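Local coordinates for protein methyltransferase type 12 (Clostridium thermocellum, PDB 3JWG) that probably methylates the 2'-hydroxyl of the 3'-terminal nucleotide of small RNAs, using S-adenosyl-L-methionine, through the methyltransferase domain that this chain represents, at residues K32-G37 with K98-Y103. Numbering follows the deposited sequence.
Sequences KVIDLG and KRFSGY. With MG (magnesium ion), chain B.
With CG1 anti to the backbone N (chi1 180°) and chi2 also extended, Ile34 sends CD1 on to Phe100 while its CB rests over one face of the Tyr103 ring. The ring stands across the strand, one face to Ile34 CB and its edge to the backbone at Lys32 C. CB of Ile34 stands 3.7 Å from the Tyr103 ring centroid, only 11° off the normal, a CH-pi contact, and CG2 touches Tyr103 CG at the same distance. Tyr103 CD1 meets the strand backbone, 3.5 Å from Val33 C. Farther along, Ile34 CD1 reaches the edge of Phe100 at CD1 (3.7 Å), and Leu36 CD2 approaches Phe100 CE1 at 4.0 Å. At the solvent-exposed end, the Lys32 chain bends at chi3 (-66°) and NZ donates to Gly102 O over 2.9 Å, nearly in line with the carbonyl.

In this Rossmann-like domain, the example illustrates how the loop before strand 105-109 packs on the side of strand 32-36 that bears Ile34 and Leu36. The same strand runs on to the magnesium site, where Gly37 O binds the metal together with Ile109 O and Asp35 holds two of the metal's waters. Strand 32-36 lies between strands 55-60 and 105-109. The 98-103 loop leads into the latter, Tyr103 OH hydrogen-bonds Thr57 of the former, and helix 117-131 packs against Leu36 and Phe100.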
loop_
_atom_site.group_PDB
_atom_site.type_symbol
_atom_site.label_atom_id
_atom_site.label_comp_id
_atom_site.label_asym_id
_atom_site.label_seq_id
_atom_site.Cartn_x
_atom_site.Cartn_y
_atom_site.Cartn_z
ATOM N N LYS A 32 1.677 6.869 12.898
ATOM C CA LYS A 32 0.563 7.438 12.145
ATOM C C LYS A 32 0.722 6.902 10.728
ATOM O O LYS A 32 1.680 7.237 10.043
ATOM C CB LYS A 32 0.649 8.964 12.157
ATOM C CG LYS A 32 0.502 9.569 13.551
ATOM C CD LYS A 32 0.692 11.080 13.531
ATOM C CE LYS A 32 2.119 11.452 13.145
ATOM N NZ LYS A 32 2.329 12.927 13.111
ATOM N N VAL A 33 -0.214 6.065 10.300
ATOM C CA VAL A 33 -0.131 5.447 8.982
ATOM C C VAL A 33 -1.349 5.708 8.111
ATOM O O VAL A 33 -2.484 5.638 8.580
ATOM C CB VAL A 33 0.036 3.914 9.123
ATOM C CG1 VAL A 33 0.177 3.268 7.741
ATOM C CG2 VAL A 33 1.245 3.602 10.016
ATOM N N ILE A 34 -1.108 5.997 6.837
ATOM C CA ILE A 34 -2.196 6.230 5.905
ATOM C C ILE A 34 -2.082 5.195 4.786
ATOM O O ILE A 34 -1.032 5.053 4.155
ATOM C CB ILE A 34 -2.163 7.673 5.331
ATOM C CG1 ILE A 34 -3.321 7.861 4.349
ATOM C CG2 ILE A 34 -0.823 7.963 4.673
ATOM C CD1 ILE A 34 -3.511 9.290 3.903
ATOM N N ASP A 35 -3.161 4.456 4.566
ATOM C CA ASP A 35 -3.172 3.424 3.536
ATOM C C ASP A 35 -3.932 3.952 2.334
ATOM O O ASP A 35 -5.155 4.125 2.367
ATOM C CB ASP A 35 -3.817 2.148 4.089
ATOM C CG ASP A 35 -3.747 0.976 3.121
ATOM O OD1 ASP A 35 -2.794 0.894 2.312
ATOM O OD2 ASP A 35 -4.651 0.119 3.192
ATOM N N LEU A 36 -3.181 4.237 1.277
ATOM C CA LEU A 36 -3.740 4.758 0.046
ATOM C C LEU A 36 -4.226 3.587 -0.813
ATOM O O LEU A 36 -3.425 2.776 -1.283
ATOM C CB LEU A 36 -2.667 5.581 -0.673
ATOM C CG LEU A 36 -2.131 6.725 0.202
ATOM C CD1 LEU A 36 -0.945 7.401 -0.465
ATOM C CD2 LEU A 36 -3.264 7.729 0.460
ATOM N N GLY A 37 -5.546 3.511 -0.994
ATOM C CA GLY A 37 -6.166 2.437 -1.755
ATOM C C GLY A 37 -6.464 1.305 -0.792
ATOM O O GLY A 37 -6.221 0.132 -1.094
ATOM N N LYS A 98 -5.104 18.053 1.640
ATOM C CA LYS A 98 -4.521 18.364 2.939
ATOM C C LYS A 98 -4.600 17.212 3.925
ATOM O O LYS A 98 -3.792 17.123 4.847
ATOM C CB LYS A 98 -5.200 19.594 3.548
ATOM C CG LYS A 98 -4.952 20.883 2.781
ATOM C CD LYS A 98 -5.654 22.054 3.457
ATOM C CE LYS A 98 -5.573 23.312 2.608
ATOM N NZ LYS A 98 -6.452 24.392 3.148
ATOM N N ARG A 99 -5.570 16.332 3.726
ATOM C CA ARG A 99 -5.759 15.194 4.612
ATOM C C ARG A 99 -4.680 14.122 4.452
ATOM O O ARG A 99 -4.674 13.139 5.194
ATOM C CB ARG A 99 -7.139 14.587 4.382
ATOM C CG ARG A 99 -8.290 15.508 4.781
ATOM C CD ARG A 99 -9.627 14.927 4.369
ATOM N NE ARG A 99 -9.770 14.850 2.919
ATOM C CZ ARG A 99 -10.838 14.349 2.307
ATOM N NH1 ARG A 99 -11.847 13.878 3.026
ATOM N NH2 ARG A 99 -10.898 14.319 0.980
ATOM N N PHE A 100 -3.776 14.309 3.492
ATOM C CA PHE A 100 -2.694 13.348 3.262
ATOM C C PHE A 100 -1.470 13.701 4.103
ATOM O O PHE A 100 -0.570 12.883 4.290
ATOM C CB PHE A 100 -2.257 13.342 1.790
ATOM C CG PHE A 100 -3.287 12.800 0.837
ATOM C CD1 PHE A 100 -4.152 11.783 1.221
ATOM C CD2 PHE A 100 -3.356 13.280 -0.469
ATOM C CE1 PHE A 100 -5.071 11.248 0.321
ATOM C CE2 PHE A 100 -4.272 12.751 -1.379
ATOM C CZ PHE A 100 -5.129 11.734 -0.983
ATOM N N SER A 101 -1.452 14.927 4.611
ATOM C CA SER A 101 -0.331 15.437 5.386
ATOM C C SER A 101 -0.196 14.950 6.826
ATOM O O SER A 101 -1.184 14.608 7.479
ATOM C CB SER A 101 -0.394 16.964 5.403
ATOM O OG SER A 101 -0.759 17.464 4.130
ATOM N N GLY A 102 1.050 14.928 7.297
ATOM C CA GLY A 102 1.339 14.560 8.673
ATOM C C GLY A 102 1.524 13.109 9.079
ATOM O O GLY A 102 1.633 12.826 10.272
ATOM N N TYR A 103 1.580 12.187 8.121
ATOM C CA TYR A 103 1.740 10.777 8.471
ATOM C C TYR A 103 3.193 10.338 8.533
ATOM O O TYR A 103 4.053 10.930 7.887
ATOM C CB TYR A 103 0.957 9.907 7.477
ATOM C CG TYR A 103 -0.529 10.022 7.685
ATOM C CD1 TYR A 103 -1.188 9.193 8.590
ATOM C CD2 TYR A 103 -1.261 11.042 7.065
ATOM C CE1 TYR A 103 -2.540 9.376 8.882
ATOM C CE2 TYR A 103 -2.611 11.239 7.353
ATOM C CZ TYR A 103 -3.242 10.407 8.263
ATOM O OH TYR A 103 -4.564 10.614 8.585
HETATM MG MG MG B . -4.520 -1.407 -0.880
HETATM O O HOH W 1 -4.493 -1.985 1.602
HETATM O O HOH W 2 -3.062 0.426 -0.303
HETATM O O HOH W 3 -5.939 -3.512 -0.781
#